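Local coordinates for protein RavA (Legionella pneumophila str. Paris, PDB 6WO6) that is of unknown biochemical function but is a Legionella pneumophila effector, an elongated helical protein probably acting inside the infected host cell, at residues 214-225 against 247-258. The protein carries 2 engineered substitutions. Residues are numbered along the deposited sequence; the frame is centred on the assembly and turned at random.
Sequences ESSIAGKLALRT and LAIKVQSAFALR
Arg258 reaches over the C-terminal end of helix 214-224. CB of Arg258 points toward that helix; with CG anti to the backbone N (chi1 159°) and a bend at chi2, Arg258 CD comes 3.4 Å from Ala222 O. NE and CZ pass the same carbonyl at longer range, NE also forming a salt bridge with Glu262 one turn on. At the tip Arg258 NH1 lies 3.2 Å from Ala222 O and donates a weak, bent hydrogen bond to it; a second weak one goes to Leu223 O, which sits at the edge of the guanidinium near its plane. The positive group thus meets carbonyls of the last helical turn, where the dipole would probably favour it. NH2 faces a water, weakly held, that also touches Thr225 O weakly.

Next to it the ring of Phe255 sits beside the last turns of the helix, Phe255 CE1 3.5 Å from Ala222 CA at an oblique approach, with Leu221 O near the ring plane at the edge. Leu221 O accepts hydrogen bonds from both N and OG1 of Thr225, the first residue past the helix. The two helices run broadly parallel, crossing at -38° with axes 8.4 Å apart; they are the first and third of three successive helices, and the middle one, helix 230-240, packs on Leu247 and Phe255. Alanines permit this closeness: Ala218 CB rests on Lys250 O and Val251 CG2, and Ala222 CB meets Ala254 CB at 3.7 Å. Alongside, Leu221 CD1 touches Val251 CG2 at 3.6 Å, the two side chains slanting across each other. Toward the N-terminal end, Glu214 CG lies over the backbone of Leu247, while Lys250, bent at chi2, extends past Ser215 to a salt bridge with Glu286, whose carboxylate also hydrogen-bonds Ser215 OG.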
loop_
_atom_site.group_PDB
_atom_site.type_symbol
_atom_site.label_atom_id
_atom_site.label_comp_id
_atom_site.label_asym_id
_atom_site.label_seq_id
_atom_site.Cartn_x
_atom_site.Cartn_y
_atom_site.Cartn_z
ATOM N N GLU A 214 -1.785 15.529 7.888
ATOM C CA GLU A 214 -1.998 14.986 9.226
ATOM C C GLU A 214 -2.660 15.994 10.159
ATOM O O GLU A 214 -3.334 15.593 11.112
ATOM C CB GLU A 214 -0.674 14.509 9.821
ATOM C CG GLU A 214 0.044 13.443 9.005
ATOM C CD GLU A 214 1.022 14.035 8.014
ATOM O OE1 GLU A 214 0.751 15.138 7.496
ATOM O OE2 GLU A 214 2.069 13.401 7.764
ATOM N N SER A 215 -2.489 17.295 9.907
ATOM C CA SER A 215 -3.151 18.298 10.737
ATOM C C SER A 215 -4.667 18.206 10.603
ATOM O O SER A 215 -5.394 18.173 11.605
ATOM C CB SER A 215 -2.662 19.696 10.363
ATOM O OG SER A 215 -1.279 19.837 10.631
ATOM N N SER A 216 -5.163 18.166 9.363
ATOM C CA SER A 216 -6.602 18.075 9.133
ATOM C C SER A 216 -7.172 16.773 9.684
ATOM O O SER A 216 -8.234 16.767 10.320
ATOM C CB SER A 216 -6.892 18.201 7.637
ATOM O OG SER A 216 -8.212 17.792 7.330
ATOM N N ILE A 217 -6.482 15.657 9.438
ATOM C CA ILE A 217 -6.947 14.368 9.936
ATOM C C ILE A 217 -6.986 14.374 11.457
ATOM O O ILE A 217 -7.932 13.870 12.069
ATOM C CB ILE A 217 -6.057 13.231 9.396
ATOM C CG1 ILE A 217 -6.035 13.246 7.869
ATOM C CG2 ILE A 217 -6.535 11.879 9.908
ATOM C CD1 ILE A 217 -4.945 12.382 7.280
ATOM N N ALA A 218 -5.962 14.952 12.091
ATOM C CA ALA A 218 -5.922 14.988 13.548
ATOM C C ALA A 218 -7.037 15.858 14.107
ATOM O O ALA A 218 -7.645 15.516 15.128
ATOM C CB ALA A 218 -4.559 15.489 14.024
ATOM N N GLY A 219 -7.323 16.984 13.450
ATOM C CA GLY A 219 -8.429 17.819 13.889
ATOM C C GLY A 219 -9.762 17.099 13.799
ATOM O O GLY A 219 -10.555 17.108 14.748
ATOM N N LYS A 220 -10.020 16.452 12.657
ATOM C CA LYS A 220 -11.270 15.711 12.502
ATOM C C LYS A 220 -11.353 14.536 13.471
ATOM O O LYS A 220 -12.441 14.220 13.964
ATOM C CB LYS A 220 -11.431 15.230 11.061
ATOM C CG LYS A 220 -11.509 16.353 10.036
ATOM C CD LYS A 220 -12.162 15.878 8.747
ATOM C CE LYS A 220 -12.060 16.921 7.648
ATOM N NZ LYS A 220 -10.665 17.049 7.137
ATOM N N LEU A 221 -10.223 13.891 13.767
ATOM C CA LEU A 221 -10.222 12.812 14.749
ATOM C C LEU A 221 -10.580 13.337 16.131
ATOM O O LEU A 221 -11.469 12.801 16.800
ATOM C CB LEU A 221 -8.859 12.121 14.773
ATOM C CG LEU A 221 -8.594 11.087 13.680
ATOM C CD1 LEU A 221 -7.171 10.558 13.774
ATOM C CD2 LEU A 221 -9.598 9.954 13.781
ATOM N N ALA A 222 -9.894 14.394 16.575
ATOM C CA ALA A 222 -10.198 14.979 17.877
ATOM C C ALA A 222 -11.647 15.438 17.959
ATOM O O ALA A 222 -12.253 15.387 19.036
ATOM C CB ALA A 222 -9.256 16.148 18.165
ATOM N N LEU A 223 -12.223 15.871 16.836
ATOM C CA LEU A 223 -13.593 16.372 16.865
ATOM C C LEU A 223 -14.620 15.239 16.909
ATOM O O LEU A 223 -15.564 15.287 17.705
ATOM C CB LEU A 223 -13.844 17.278 15.659
ATOM C CG LEU A 223 -15.241 17.894 15.563
ATOM C CD1 LEU A 223 -15.558 18.705 16.810
ATOM C CD2 LEU A 223 -15.365 18.752 14.313
ATOM N N ARG A 224 -14.455 14.209 16.070
ATOM C CA ARG A 224 -15.518 13.227 15.869
ATOM C C ARG A 224 -15.301 11.899 16.589
ATOM O O ARG A 224 -16.257 11.127 16.715
ATOM C CB ARG A 224 -15.704 12.943 14.372
ATOM C CG ARG A 224 -15.545 14.154 13.465
ATOM C CD ARG A 224 -16.740 15.095 13.498
ATOM N NE ARG A 224 -16.555 16.210 12.570
ATOM C CZ ARG A 224 -16.997 16.226 11.315
ATOM N NH1 ARG A 224 -17.667 15.189 10.832
ATOM N NH2 ARG A 224 -16.771 17.282 10.543
ATOM N N THR A 225 -14.090 11.601 17.051
ATOM C CA THR A 225 -13.852 10.315 17.706
ATOM C C THR A 225 -14.603 10.251 19.032
ATOM O O THR A 225 -14.552 11.208 19.813
ATOM C CB THR A 225 -12.359 10.088 17.952
ATOM O OG1 THR A 225 -11.633 10.274 16.732
ATOM C CG2 THR A 225 -12.106 8.679 18.472
ATOM N N LEU A 247 1.648 11.890 12.094
ATOM C CA LEU A 247 0.272 11.543 12.440
ATOM C C LEU A 247 0.107 11.318 13.938
ATOM O O LEU A 247 -0.837 11.835 14.546
ATOM C CB LEU A 247 -0.167 10.303 11.662
ATOM C CG LEU A 247 -1.614 9.874 11.909
ATOM C CD1 LEU A 247 -2.579 10.914 11.373
ATOM C CD2 LEU A 247 -1.893 8.511 11.293
ATOM N N ALA A 248 1.015 10.558 14.556
ATOM C CA ALA A 248 0.877 10.250 15.976
ATOM C C ALA A 248 1.003 11.507 16.834
ATOM O O ALA A 248 0.164 11.760 17.715
ATOM C CB ALA A 248 1.916 9.207 16.385
ATOM N N ILE A 249 2.055 12.299 16.599
ATOM C CA ILE A 249 2.259 13.535 17.349
ATOM C C ILE A 249 1.027 14.424 17.246
ATOM O O ILE A 249 0.496 14.906 18.257
ATOM C CB ILE A 249 3.518 14.267 16.846
ATOM C CG1 ILE A 249 4.760 13.382 16.974
ATOM C CG2 ILE A 249 3.726 15.560 17.611
ATOM C CD1 ILE A 249 6.016 14.015 16.401
ATOM N N LYS A 250 0.542 14.639 16.018
ATOM C CA LYS A 250 -0.558 15.577 15.818
ATOM C C LYS A 250 -1.854 15.059 16.429
ATOM O O LYS A 250 -2.604 15.831 17.035
ATOM C CB LYS A 250 -0.739 15.872 14.330
ATOM C CG LYS A 250 0.523 16.378 13.646
ATOM C CD LYS A 250 0.399 17.801 13.158
ATOM C CE LYS A 250 1.683 18.229 12.466
ATOM N NZ LYS A 250 1.671 19.662 12.072
ATOM N N VAL A 251 -2.137 13.759 16.291
ATOM C CA VAL A 251 -3.371 13.209 16.847
ATOM C C VAL A 251 -3.367 13.315 18.367
ATOM O O VAL A 251 -4.368 13.716 18.983
ATOM C CB VAL A 251 -3.563 11.755 16.374
ATOM C CG1 VAL A 251 -4.620 11.053 17.203
ATOM C CG2 VAL A 251 -3.948 11.728 14.907
ATOM N N GLN A 252 -2.239 12.976 19.000
ATOM C CA GLN A 252 -2.178 13.064 20.454
ATOM C C GLN A 252 -2.287 14.511 20.926
ATOM O O GLN A 252 -2.977 14.798 21.914
ATOM C CB GLN A 252 -0.896 12.402 20.963
ATOM C CG GLN A 252 -0.839 10.900 20.664
ATOM C CD GLN A 252 0.270 10.180 21.409
ATOM O OE1 GLN A 252 0.102 9.781 22.564
ATOM N NE2 GLN A 252 1.411 10.004 20.749
ATOM N N SER A 253 -1.651 15.446 20.212
ATOM C CA SER A 253 -1.739 16.841 20.631
ATOM C C SER A 253 -3.137 17.410 20.407
ATOM O O SER A 253 -3.588 18.258 21.185
ATOM C CB SER A 253 -0.693 17.684 19.902
ATOM O OG SER A 253 -1.248 18.300 18.755
ATOM N N ALA A 254 -3.847 16.953 19.371
ATOM C CA ALA A 254 -5.211 17.425 19.155
ATOM C C ALA A 254 -6.150 16.896 20.232
ATOM O O ALA A 254 -7.015 17.631 20.728
ATOM C CB ALA A 254 -5.700 17.016 17.767
ATOM N N PHE A 255 -5.999 15.622 20.606
ATOM C CA PHE A 255 -6.754 15.109 21.745
ATOM C C PHE A 255 -6.458 15.916 23.006
ATOM O O PHE A 255 -7.377 16.266 23.763
ATOM C CB PHE A 255 -6.433 13.632 21.973
ATOM C CG PHE A 255 -7.081 12.705 20.984
ATOM C CD1 PHE A 255 -8.334 12.986 20.462
ATOM C CD2 PHE A 255 -6.435 11.546 20.576
ATOM C CE1 PHE A 255 -8.932 12.124 19.551
ATOM C CE2 PHE A 255 -7.029 10.685 19.667
ATOM C CZ PHE A 255 -8.277 10.976 19.155
ATOM N N ALA A 256 -5.178 16.221 23.245
ATOM C CA ALA A 256 -4.808 17.010 24.418
ATOM C C ALA A 256 -5.446 18.393 24.381
ATOM O O ALA A 256 -5.908 18.899 25.410
ATOM C CB ALA A 256 -3.287 17.130 24.516
ATOM N N LEU A 257 -5.479 19.021 23.202
ATOM C CA LEU A 257 -6.076 20.348 23.084
ATOM C C LEU A 257 -7.572 20.308 23.354
ATOM O O LEU A 257 -8.118 21.215 23.996
ATOM C CB LEU A 257 -5.805 20.934 21.699
ATOM C CG LEU A 257 -6.544 22.243 21.399
ATOM C CD1 LEU A 257 -6.115 23.339 22.361
ATOM C CD2 LEU A 257 -6.330 22.671 19.957
ATOM N N ARG A 258 -8.260 19.275 22.857
ATOM C CA ARG A 258 -9.680 19.138 23.172
ATOM C C ARG A 258 -9.894 18.957 24.671
ATOM O O ARG A 258 -10.820 19.543 25.249
ATOM C CB ARG A 258 -10.292 17.974 22.397
ATOM C CG ARG A 258 -11.581 17.455 23.012
ATOM C CD ARG A 258 -12.597 17.072 21.957
ATOM N NE ARG A 258 -13.762 16.423 22.548
ATOM C CZ ARG A 258 -14.841 16.057 21.867
ATOM N NH1 ARG A 258 -14.912 16.283 20.562
ATOM N NH2 ARG A 258 -15.850 15.467 22.490
HETATM O O HOH W 1 -17.420 13.045 20.522
#